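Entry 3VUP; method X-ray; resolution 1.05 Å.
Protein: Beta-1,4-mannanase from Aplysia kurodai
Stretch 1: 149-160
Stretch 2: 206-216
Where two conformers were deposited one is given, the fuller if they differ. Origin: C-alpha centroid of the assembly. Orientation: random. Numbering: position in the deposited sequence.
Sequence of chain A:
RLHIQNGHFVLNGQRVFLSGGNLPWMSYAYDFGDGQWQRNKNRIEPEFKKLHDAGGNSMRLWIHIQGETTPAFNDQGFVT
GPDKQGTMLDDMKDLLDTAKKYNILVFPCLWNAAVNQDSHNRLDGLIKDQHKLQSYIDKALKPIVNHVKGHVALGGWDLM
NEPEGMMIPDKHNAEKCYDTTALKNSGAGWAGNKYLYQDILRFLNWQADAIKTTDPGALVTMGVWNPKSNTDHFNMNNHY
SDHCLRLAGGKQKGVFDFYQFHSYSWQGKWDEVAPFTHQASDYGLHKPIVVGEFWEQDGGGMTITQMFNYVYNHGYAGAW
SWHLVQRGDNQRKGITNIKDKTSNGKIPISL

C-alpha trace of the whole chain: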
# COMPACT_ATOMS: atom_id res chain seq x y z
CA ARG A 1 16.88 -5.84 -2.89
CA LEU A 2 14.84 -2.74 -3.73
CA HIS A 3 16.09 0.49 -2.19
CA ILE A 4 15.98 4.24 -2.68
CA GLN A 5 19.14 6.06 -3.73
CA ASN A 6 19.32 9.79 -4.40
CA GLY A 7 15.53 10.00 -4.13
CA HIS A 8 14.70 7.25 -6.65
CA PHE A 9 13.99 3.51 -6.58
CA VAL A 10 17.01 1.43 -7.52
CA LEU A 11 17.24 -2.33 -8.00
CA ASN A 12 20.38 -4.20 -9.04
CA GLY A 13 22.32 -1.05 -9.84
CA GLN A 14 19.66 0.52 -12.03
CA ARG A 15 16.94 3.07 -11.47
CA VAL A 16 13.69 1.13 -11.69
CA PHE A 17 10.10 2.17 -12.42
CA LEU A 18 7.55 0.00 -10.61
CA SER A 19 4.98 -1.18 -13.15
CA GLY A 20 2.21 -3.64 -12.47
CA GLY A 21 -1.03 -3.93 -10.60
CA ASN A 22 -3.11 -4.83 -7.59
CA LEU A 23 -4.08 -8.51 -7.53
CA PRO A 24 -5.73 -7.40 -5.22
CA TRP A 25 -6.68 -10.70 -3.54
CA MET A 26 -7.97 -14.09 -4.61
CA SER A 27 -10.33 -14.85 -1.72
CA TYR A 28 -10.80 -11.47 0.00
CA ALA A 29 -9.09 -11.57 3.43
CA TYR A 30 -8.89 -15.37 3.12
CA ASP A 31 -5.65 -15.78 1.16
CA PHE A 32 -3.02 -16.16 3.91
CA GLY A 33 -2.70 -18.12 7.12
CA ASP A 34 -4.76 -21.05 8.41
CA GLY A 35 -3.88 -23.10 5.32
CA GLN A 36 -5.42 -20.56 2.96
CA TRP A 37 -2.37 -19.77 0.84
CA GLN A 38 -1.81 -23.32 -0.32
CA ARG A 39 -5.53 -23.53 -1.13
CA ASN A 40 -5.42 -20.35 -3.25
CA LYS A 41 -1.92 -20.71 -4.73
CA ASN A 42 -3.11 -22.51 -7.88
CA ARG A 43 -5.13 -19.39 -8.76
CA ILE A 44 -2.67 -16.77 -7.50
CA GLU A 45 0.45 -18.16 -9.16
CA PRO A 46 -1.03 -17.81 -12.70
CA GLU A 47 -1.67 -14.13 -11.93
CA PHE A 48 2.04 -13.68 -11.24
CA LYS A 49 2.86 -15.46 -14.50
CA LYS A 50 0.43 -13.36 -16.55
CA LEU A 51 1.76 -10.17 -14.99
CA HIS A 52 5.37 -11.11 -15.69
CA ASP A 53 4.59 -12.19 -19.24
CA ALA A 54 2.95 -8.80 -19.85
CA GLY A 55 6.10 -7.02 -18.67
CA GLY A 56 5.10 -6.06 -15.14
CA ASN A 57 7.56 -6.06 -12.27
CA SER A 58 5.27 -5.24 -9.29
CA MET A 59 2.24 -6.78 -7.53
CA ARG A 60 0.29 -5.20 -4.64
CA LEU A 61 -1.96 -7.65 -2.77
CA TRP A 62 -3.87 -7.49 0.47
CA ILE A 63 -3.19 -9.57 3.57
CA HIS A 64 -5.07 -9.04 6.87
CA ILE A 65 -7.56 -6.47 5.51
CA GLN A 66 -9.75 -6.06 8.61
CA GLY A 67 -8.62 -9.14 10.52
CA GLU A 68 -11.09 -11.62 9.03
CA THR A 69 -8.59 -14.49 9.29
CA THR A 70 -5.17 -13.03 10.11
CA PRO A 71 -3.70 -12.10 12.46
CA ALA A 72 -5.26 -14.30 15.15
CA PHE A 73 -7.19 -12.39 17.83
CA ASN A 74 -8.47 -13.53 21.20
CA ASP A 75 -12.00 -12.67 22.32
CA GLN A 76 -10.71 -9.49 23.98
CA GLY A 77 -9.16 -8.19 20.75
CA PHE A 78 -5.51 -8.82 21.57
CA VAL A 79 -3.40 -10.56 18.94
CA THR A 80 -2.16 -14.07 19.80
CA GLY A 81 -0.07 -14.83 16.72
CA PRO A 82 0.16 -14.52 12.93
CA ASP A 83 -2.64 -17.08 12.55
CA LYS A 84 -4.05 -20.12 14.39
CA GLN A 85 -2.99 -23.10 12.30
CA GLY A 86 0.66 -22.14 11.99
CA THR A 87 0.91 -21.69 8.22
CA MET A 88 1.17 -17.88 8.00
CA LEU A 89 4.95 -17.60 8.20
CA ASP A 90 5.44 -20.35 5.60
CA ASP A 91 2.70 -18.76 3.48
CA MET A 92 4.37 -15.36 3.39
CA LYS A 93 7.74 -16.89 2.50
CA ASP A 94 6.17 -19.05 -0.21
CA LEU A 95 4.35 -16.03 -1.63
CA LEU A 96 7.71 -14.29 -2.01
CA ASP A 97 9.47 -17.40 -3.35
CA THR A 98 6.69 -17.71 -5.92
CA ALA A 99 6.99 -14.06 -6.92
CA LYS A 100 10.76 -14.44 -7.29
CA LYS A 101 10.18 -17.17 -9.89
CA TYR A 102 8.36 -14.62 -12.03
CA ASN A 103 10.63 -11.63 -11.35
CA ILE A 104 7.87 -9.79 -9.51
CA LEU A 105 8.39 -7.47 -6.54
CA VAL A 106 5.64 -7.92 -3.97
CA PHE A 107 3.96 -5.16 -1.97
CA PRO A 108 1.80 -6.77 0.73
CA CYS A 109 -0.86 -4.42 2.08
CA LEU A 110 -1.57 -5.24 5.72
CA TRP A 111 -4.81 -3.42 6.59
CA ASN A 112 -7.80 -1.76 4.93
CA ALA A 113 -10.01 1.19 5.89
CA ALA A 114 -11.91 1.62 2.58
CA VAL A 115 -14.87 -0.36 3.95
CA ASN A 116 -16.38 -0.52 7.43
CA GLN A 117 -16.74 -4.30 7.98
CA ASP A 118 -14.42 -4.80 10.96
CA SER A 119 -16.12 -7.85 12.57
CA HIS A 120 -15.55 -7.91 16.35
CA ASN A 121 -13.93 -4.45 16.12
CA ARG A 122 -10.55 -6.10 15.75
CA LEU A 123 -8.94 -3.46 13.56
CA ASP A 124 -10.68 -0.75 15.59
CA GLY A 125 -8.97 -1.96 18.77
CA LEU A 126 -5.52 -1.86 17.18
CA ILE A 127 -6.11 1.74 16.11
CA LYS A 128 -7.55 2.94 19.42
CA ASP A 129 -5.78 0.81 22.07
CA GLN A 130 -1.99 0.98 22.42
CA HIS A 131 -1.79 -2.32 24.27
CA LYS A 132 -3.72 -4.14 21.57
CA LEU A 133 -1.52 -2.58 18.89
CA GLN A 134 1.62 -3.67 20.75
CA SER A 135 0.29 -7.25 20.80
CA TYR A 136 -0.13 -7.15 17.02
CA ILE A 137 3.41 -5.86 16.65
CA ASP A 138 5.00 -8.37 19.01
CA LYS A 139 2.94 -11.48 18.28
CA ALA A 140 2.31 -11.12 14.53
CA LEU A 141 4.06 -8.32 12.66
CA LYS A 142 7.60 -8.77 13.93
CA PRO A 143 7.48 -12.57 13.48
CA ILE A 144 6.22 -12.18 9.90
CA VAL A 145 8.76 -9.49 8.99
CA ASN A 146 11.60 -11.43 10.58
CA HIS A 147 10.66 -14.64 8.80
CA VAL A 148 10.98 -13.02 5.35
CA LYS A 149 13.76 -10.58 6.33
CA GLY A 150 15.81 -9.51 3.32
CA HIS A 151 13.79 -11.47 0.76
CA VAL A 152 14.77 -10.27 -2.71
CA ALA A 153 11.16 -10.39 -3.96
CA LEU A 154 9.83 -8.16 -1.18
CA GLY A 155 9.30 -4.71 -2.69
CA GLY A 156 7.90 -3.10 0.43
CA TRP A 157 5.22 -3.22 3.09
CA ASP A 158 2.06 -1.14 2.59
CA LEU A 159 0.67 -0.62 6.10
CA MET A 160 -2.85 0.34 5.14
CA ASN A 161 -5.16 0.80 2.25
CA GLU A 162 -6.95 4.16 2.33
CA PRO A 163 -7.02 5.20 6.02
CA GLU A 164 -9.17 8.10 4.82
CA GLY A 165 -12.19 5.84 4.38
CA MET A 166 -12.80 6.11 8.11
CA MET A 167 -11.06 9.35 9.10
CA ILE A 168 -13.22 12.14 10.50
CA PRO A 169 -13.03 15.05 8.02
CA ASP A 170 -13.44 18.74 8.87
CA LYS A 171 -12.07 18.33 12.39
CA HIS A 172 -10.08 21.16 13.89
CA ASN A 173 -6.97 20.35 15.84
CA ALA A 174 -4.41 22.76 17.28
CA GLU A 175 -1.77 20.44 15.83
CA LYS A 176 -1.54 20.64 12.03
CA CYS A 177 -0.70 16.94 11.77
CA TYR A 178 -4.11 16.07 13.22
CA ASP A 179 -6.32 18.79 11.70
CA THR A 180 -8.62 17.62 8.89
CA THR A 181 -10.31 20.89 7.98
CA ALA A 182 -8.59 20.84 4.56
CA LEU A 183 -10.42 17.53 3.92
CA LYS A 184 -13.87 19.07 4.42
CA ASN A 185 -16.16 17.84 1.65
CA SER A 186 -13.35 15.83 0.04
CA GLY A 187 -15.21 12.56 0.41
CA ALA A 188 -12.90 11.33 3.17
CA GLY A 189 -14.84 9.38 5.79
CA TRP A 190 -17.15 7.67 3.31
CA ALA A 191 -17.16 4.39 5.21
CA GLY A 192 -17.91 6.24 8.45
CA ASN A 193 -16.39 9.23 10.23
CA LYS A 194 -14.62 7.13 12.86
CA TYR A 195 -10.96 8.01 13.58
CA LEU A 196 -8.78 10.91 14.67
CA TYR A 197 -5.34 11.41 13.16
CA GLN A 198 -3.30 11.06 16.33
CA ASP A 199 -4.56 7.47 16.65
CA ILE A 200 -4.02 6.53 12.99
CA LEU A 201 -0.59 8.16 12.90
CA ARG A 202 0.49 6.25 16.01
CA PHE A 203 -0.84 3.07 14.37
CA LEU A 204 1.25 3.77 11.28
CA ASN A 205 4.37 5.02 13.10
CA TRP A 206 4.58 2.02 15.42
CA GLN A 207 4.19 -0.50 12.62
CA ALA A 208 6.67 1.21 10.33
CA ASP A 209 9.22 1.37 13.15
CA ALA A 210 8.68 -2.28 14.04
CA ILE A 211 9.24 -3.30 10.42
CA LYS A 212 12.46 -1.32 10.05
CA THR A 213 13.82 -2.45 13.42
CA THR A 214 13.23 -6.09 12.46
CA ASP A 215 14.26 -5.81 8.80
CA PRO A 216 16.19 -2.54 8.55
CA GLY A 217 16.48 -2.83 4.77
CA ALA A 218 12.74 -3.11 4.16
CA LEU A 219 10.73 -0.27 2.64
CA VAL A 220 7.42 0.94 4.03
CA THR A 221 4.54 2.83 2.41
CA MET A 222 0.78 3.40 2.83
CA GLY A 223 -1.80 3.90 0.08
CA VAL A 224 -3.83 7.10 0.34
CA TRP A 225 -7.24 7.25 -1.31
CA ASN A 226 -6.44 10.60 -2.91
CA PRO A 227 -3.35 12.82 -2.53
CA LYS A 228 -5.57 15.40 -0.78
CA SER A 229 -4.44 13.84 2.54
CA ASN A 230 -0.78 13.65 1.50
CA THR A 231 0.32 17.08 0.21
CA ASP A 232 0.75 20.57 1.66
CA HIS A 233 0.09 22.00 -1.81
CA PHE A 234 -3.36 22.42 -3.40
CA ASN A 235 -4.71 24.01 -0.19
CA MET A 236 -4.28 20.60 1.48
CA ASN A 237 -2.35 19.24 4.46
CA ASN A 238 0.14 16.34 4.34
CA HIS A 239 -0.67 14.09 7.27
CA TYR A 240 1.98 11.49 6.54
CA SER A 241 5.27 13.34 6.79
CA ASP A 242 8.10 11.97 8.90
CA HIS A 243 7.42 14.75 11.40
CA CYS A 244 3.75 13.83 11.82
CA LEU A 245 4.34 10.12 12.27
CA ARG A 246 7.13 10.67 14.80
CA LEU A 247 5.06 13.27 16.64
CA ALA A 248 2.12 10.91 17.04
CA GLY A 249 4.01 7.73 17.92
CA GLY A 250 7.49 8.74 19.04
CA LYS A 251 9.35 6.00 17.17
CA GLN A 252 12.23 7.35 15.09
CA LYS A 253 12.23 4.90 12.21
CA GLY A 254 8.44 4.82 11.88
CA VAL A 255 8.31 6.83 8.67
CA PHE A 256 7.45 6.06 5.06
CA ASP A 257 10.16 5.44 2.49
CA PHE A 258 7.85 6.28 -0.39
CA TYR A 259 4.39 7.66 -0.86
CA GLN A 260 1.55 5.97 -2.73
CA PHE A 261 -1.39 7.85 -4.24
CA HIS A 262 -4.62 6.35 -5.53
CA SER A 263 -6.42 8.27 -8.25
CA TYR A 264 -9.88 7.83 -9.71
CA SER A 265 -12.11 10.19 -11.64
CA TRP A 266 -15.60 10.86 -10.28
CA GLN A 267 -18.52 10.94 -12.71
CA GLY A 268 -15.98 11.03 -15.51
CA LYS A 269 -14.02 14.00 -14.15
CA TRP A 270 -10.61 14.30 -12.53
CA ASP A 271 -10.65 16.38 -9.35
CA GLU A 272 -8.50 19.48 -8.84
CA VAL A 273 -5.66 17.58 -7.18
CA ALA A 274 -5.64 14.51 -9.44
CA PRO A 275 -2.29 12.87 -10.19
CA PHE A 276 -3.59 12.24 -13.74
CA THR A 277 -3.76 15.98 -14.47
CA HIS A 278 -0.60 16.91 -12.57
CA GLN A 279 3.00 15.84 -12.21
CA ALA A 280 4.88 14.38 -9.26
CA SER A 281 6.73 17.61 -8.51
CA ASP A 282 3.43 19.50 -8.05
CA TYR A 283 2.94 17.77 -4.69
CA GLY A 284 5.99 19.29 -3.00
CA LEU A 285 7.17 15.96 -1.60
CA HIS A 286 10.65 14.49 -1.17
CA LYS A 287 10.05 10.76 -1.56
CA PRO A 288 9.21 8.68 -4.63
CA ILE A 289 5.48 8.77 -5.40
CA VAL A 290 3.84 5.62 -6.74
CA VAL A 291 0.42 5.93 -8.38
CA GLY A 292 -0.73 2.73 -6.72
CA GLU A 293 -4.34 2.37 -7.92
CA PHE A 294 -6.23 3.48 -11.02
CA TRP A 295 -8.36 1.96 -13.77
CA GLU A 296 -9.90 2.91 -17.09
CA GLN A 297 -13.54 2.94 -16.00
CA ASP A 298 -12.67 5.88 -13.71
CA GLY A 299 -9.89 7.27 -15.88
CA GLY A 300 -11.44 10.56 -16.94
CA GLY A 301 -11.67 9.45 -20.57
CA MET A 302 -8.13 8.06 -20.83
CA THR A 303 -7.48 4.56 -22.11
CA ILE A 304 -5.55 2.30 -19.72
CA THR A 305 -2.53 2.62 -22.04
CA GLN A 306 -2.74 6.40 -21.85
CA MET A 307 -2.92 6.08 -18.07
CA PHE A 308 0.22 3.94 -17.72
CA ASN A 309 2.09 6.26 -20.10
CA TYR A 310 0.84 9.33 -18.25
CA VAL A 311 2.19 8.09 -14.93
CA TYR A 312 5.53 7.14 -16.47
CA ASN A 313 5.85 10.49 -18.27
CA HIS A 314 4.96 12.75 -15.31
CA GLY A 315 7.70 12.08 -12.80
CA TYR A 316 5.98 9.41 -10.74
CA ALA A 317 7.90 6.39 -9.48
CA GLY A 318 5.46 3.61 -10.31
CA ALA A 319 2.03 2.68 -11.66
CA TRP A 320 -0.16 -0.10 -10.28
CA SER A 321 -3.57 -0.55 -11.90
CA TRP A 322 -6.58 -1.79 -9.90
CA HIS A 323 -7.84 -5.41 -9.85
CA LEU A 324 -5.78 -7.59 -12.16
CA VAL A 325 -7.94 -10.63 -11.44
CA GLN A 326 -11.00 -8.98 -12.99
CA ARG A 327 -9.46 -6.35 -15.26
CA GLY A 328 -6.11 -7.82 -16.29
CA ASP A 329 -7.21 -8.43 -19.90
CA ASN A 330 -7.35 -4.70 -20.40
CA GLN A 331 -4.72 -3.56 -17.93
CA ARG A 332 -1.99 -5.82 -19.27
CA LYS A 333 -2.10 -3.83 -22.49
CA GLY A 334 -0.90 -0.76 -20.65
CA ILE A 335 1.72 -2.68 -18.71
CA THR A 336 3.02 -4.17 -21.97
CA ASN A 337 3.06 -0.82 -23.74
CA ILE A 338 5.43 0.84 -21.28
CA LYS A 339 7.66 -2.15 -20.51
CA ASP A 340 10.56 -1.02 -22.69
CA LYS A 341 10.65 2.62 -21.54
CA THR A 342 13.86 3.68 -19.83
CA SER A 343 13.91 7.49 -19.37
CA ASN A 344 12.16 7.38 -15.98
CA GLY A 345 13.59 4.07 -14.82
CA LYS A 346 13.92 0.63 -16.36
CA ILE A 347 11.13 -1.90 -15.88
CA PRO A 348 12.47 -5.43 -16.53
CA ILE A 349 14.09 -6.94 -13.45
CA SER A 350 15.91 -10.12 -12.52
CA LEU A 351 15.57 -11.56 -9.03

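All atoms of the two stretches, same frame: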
# COMPACT_ATOMS: atom_id res chain seq x y z
N LYS A 149 12.75 -11.64 6.29
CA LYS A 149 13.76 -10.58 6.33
C LYS A 149 14.69 -10.66 5.13
O LYS A 149 15.25 -11.73 4.88
CB LYS A 149 14.58 -10.71 7.62
CG LYS A 149 15.64 -9.64 7.83
CD LYS A 149 16.45 -9.92 9.10
CE LYS A 149 17.57 -8.90 9.28
NZ LYS A 149 18.53 -9.31 10.35
N GLY A 150 14.86 -9.56 4.41
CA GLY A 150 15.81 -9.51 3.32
C GLY A 150 15.39 -10.17 2.03
O GLY A 150 16.18 -10.17 1.09
N HIS A 151 14.18 -10.71 1.95
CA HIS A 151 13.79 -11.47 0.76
C HIS A 151 13.88 -10.60 -0.49
O HIS A 151 13.32 -9.51 -0.54
CB HIS A 151 12.38 -12.03 0.91
CG HIS A 151 12.09 -13.15 -0.03
ND1 HIS A 151 12.01 -12.99 -1.39
CD2 HIS A 151 11.88 -14.47 0.21
CE1 HIS A 151 11.75 -14.15 -1.96
NE2 HIS A 151 11.67 -15.07 -1.01
N VAL A 152 14.57 -11.09 -1.52
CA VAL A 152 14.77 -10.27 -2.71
C VAL A 152 13.49 -9.90 -3.46
O VAL A 152 13.47 -8.91 -4.20
CB VAL A 152 15.79 -10.89 -3.69
CG1 VAL A 152 17.15 -11.02 -3.02
CG2 VAL A 152 15.30 -12.24 -4.19
N ALA A 153 12.42 -10.67 -3.27
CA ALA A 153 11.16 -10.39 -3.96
C ALA A 153 10.21 -9.51 -3.16
O ALA A 153 9.11 -9.20 -3.63
CB ALA A 153 10.46 -11.67 -4.41
N LEU A 154 10.62 -9.10 -1.96
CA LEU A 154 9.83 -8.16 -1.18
C LEU A 154 10.13 -6.74 -1.66
O LEU A 154 11.25 -6.25 -1.51
CB LEU A 154 10.14 -8.29 0.30
CG LEU A 154 9.49 -7.24 1.20
CD1 LEU A 154 7.99 -7.45 1.27
CD2 LEU A 154 10.11 -7.30 2.58
N GLY A 155 9.14 -6.09 -2.27
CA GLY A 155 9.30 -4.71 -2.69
C GLY A 155 9.14 -3.73 -1.54
O GLY A 155 9.93 -2.80 -1.39
N GLY A 156 8.12 -3.95 -0.72
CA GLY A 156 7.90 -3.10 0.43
C GLY A 156 6.58 -3.44 1.07
O GLY A 156 5.73 -4.10 0.48
N TRP A 157 6.42 -2.97 2.30
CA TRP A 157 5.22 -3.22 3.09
C TRP A 157 4.31 -2.00 3.03
O TRP A 157 4.74 -0.90 3.35
CB TRP A 157 5.58 -3.48 4.55
CG TRP A 157 6.38 -4.73 4.78
CD1 TRP A 157 7.74 -4.82 4.95
CD2 TRP A 157 5.88 -6.07 4.87
NE1 TRP A 157 8.11 -6.12 5.14
CE2 TRP A 157 6.99 -6.91 5.09
CE3 TRP A 157 4.60 -6.64 4.78
CZ2 TRP A 157 6.86 -8.30 5.23
CZ3 TRP A 157 4.48 -8.02 4.91
CH2 TRP A 157 5.60 -8.83 5.13
N ASP A 158 3.07 -2.19 2.59
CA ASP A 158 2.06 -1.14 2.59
C ASP A 158 1.24 -1.35 3.86
O ASP A 158 0.53 -2.35 3.99
CB ASP A 158 1.21 -1.25 1.32
CG ASP A 158 0.06 -0.25 1.26
OD1 ASP A 158 -0.30 0.35 2.30
OD2 ASP A 158 -0.52 -0.11 0.15
N LEU A 159 1.33 -0.43 4.81
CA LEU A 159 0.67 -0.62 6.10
C LEU A 159 -0.84 -0.63 6.02
O LEU A 159 -1.50 -1.33 6.78
CB LEU A 159 1.09 0.46 7.08
CG LEU A 159 2.58 0.54 7.38
CD1 LEU A 159 2.81 1.57 8.47
CD2 LEU A 159 3.15 -0.81 7.79
N MET A 160 -1.41 0.18 5.14
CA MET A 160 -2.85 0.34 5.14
C MET A 160 -3.37 0.92 3.86
O MET A 160 -2.90 1.95 3.36
CB MET A 160 -3.29 1.23 6.30
CG MET A 160 -4.81 1.39 6.42
SD MET A 160 -5.33 2.25 7.91
CE MET A 160 -6.11 0.91 8.80
N TRP A 206 4.09 3.18 14.67
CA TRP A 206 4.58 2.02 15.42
C TRP A 206 4.83 0.83 14.51
O TRP A 206 5.81 0.11 14.69
CB TRP A 206 3.61 1.65 16.54
CG TRP A 206 3.63 2.60 17.71
CD1 TRP A 206 4.18 3.85 17.77
CD2 TRP A 206 3.07 2.35 19.01
NE1 TRP A 206 3.99 4.40 19.02
CE2 TRP A 206 3.31 3.50 19.80
CE3 TRP A 206 2.38 1.27 19.58
CZ2 TRP A 206 2.88 3.59 21.12
CZ3 TRP A 206 1.97 1.37 20.89
CH2 TRP A 206 2.22 2.52 21.65
N GLN A 207 3.97 0.62 13.52
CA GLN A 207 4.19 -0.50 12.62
C GLN A 207 5.40 -0.28 11.72
O GLN A 207 6.19 -1.19 11.50
CB GLN A 207 2.93 -0.81 11.82
CG GLN A 207 1.78 -1.34 12.65
CD GLN A 207 0.55 -1.57 11.81
OE1 GLN A 207 0.36 -2.66 11.27
NE2 GLN A 207 -0.26 -0.54 11.66
N ALA A 208 5.53 0.92 11.17
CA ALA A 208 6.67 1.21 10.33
C ALA A 208 7.99 1.03 11.09
O ALA A 208 8.94 0.48 10.55
CB ALA A 208 6.57 2.61 9.74
N ASP A 209 8.01 1.48 12.34
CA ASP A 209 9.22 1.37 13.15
C ASP A 209 9.53 -0.09 13.46
O ASP A 209 10.68 -0.52 13.40
CB ASP A 209 9.09 2.18 14.43
CG ASP A 209 10.36 2.17 15.27
OD1 ASP A 209 11.26 3.00 15.02
OD2 ASP A 209 10.44 1.33 16.19
N ALA A 210 8.49 -0.87 13.76
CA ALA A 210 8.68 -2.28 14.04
C ALA A 210 9.26 -3.00 12.82
O ALA A 210 10.17 -3.82 12.95
CB ALA A 210 7.36 -2.92 14.45
N ILE A 211 8.74 -2.69 11.64
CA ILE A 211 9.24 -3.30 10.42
C ILE A 211 10.72 -3.00 10.21
O ILE A 211 11.53 -3.90 9.97
CB ILE A 211 8.41 -2.88 9.20
CG1 ILE A 211 7.00 -3.48 9.28
CG2 ILE A 211 9.10 -3.28 7.89
CD1 ILE A 211 6.03 -2.89 8.31
N LYS A 212 11.09 -1.73 10.33
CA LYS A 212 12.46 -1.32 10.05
C LYS A 212 13.45 -1.51 11.20
O LYS A 212 14.65 -1.27 11.05
CB LYS A 212 12.51 0.07 9.44
CG LYS A 212 12.00 0.04 8.00
CD LYS A 212 12.09 1.38 7.29
CE LYS A 212 10.97 2.32 7.72
NZ LYS A 212 11.04 3.60 6.97
N THR A 213 12.96 -1.95 12.35
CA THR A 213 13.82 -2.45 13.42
C THR A 213 14.14 -3.92 13.14
O THR A 213 15.26 -4.39 13.33
CB THR A 213 13.16 -2.35 14.81
OG1 THR A 213 12.79 -1.00 15.09
CG2 THR A 213 14.12 -2.81 15.90
N THR A 214 13.13 -4.65 12.67
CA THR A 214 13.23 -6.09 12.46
C THR A 214 13.94 -6.43 11.15
O THR A 214 14.76 -7.35 11.10
CB THR A 214 11.83 -6.70 12.52
OG1 THR A 214 11.25 -6.40 13.79
CG2 THR A 214 11.89 -8.20 12.35
N ASP A 215 13.60 -5.69 10.09
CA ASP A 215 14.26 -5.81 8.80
C ASP A 215 14.64 -4.41 8.35
O ASP A 215 13.87 -3.74 7.65
CB ASP A 215 13.34 -6.46 7.77
CG ASP A 215 14.02 -6.68 6.42
OD1 ASP A 215 15.20 -6.29 6.27
OD2 ASP A 215 13.36 -7.22 5.50
N PRO A 216 15.82 -3.94 8.79
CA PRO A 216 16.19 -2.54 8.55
C PRO A 216 16.27 -2.14 7.08
O PRO A 216 16.15 -0.96 6.78
CB PRO A 216 17.56 -2.42 9.21
CG PRO A 216 17.62 -3.49 10.20
CD PRO A 216 16.77 -4.61 9.68
O HOH W 1 10.59 -7.90 5.89

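Read along the helix, this contact follows a simple rule: apolar side chains where helix and strand lie side by side, one well-placed carboxylate where the helix gives out. The helix runs nearly antiparallel to the strand 157-160, at 158°, with the axes 9.7 Å apart at closest approach, a gap that side chains must fill.

Trp206 makes no contact, since the end of its side chain leads away. Gln207 points its CB toward the strand and offers it to Leu159, CB to CD2 at 4.0 Å, while its amide group finds its hydrogen bonds elsewhere in the structure. Ala208, oriented sideways, adds a small methyl, its CB 4.1 Å from Leu159 CD1. Asp209 and Ala210 are out of reach.

One helical turn after Gln207, Ile211 bridges two strand residues that both point toward the helix. Its CD1 lies 3.6 Å from Leu159 CD2, and its CG2 lies 3.6 Å from Trp157 CD1, meeting the indole obliquely. Asp158, between these two, points away, as strand alternation predicts. Lys212 and Thr213 stay clear of the contact, and Thr214 takes part through its backbone, its O 3.7 Å from Lys149 CD.

Asp215 is the first residue to leave helical geometry, although its N still bonds to Ile211 O at 2.7 Å. Its side chain, chi1 t, turns toward the loop, where OD2 accepts a nearly straight hydrogen bond from Gly150 N (3.0 Å, 167°). Gly150 has a positive phi of 77°, which favours glycine. The same OD2 accepts from a water at 2.9 Å, and that water accepts from Trp157 NE1 at 3.1 Å, so one carboxylate oxygen ties the loop to the strand's indole. Lys149 packs its aliphatic chain alongside, CG to Asp215 CG at 3.7 Å, and Pro216 closes the contact at its exposed margin.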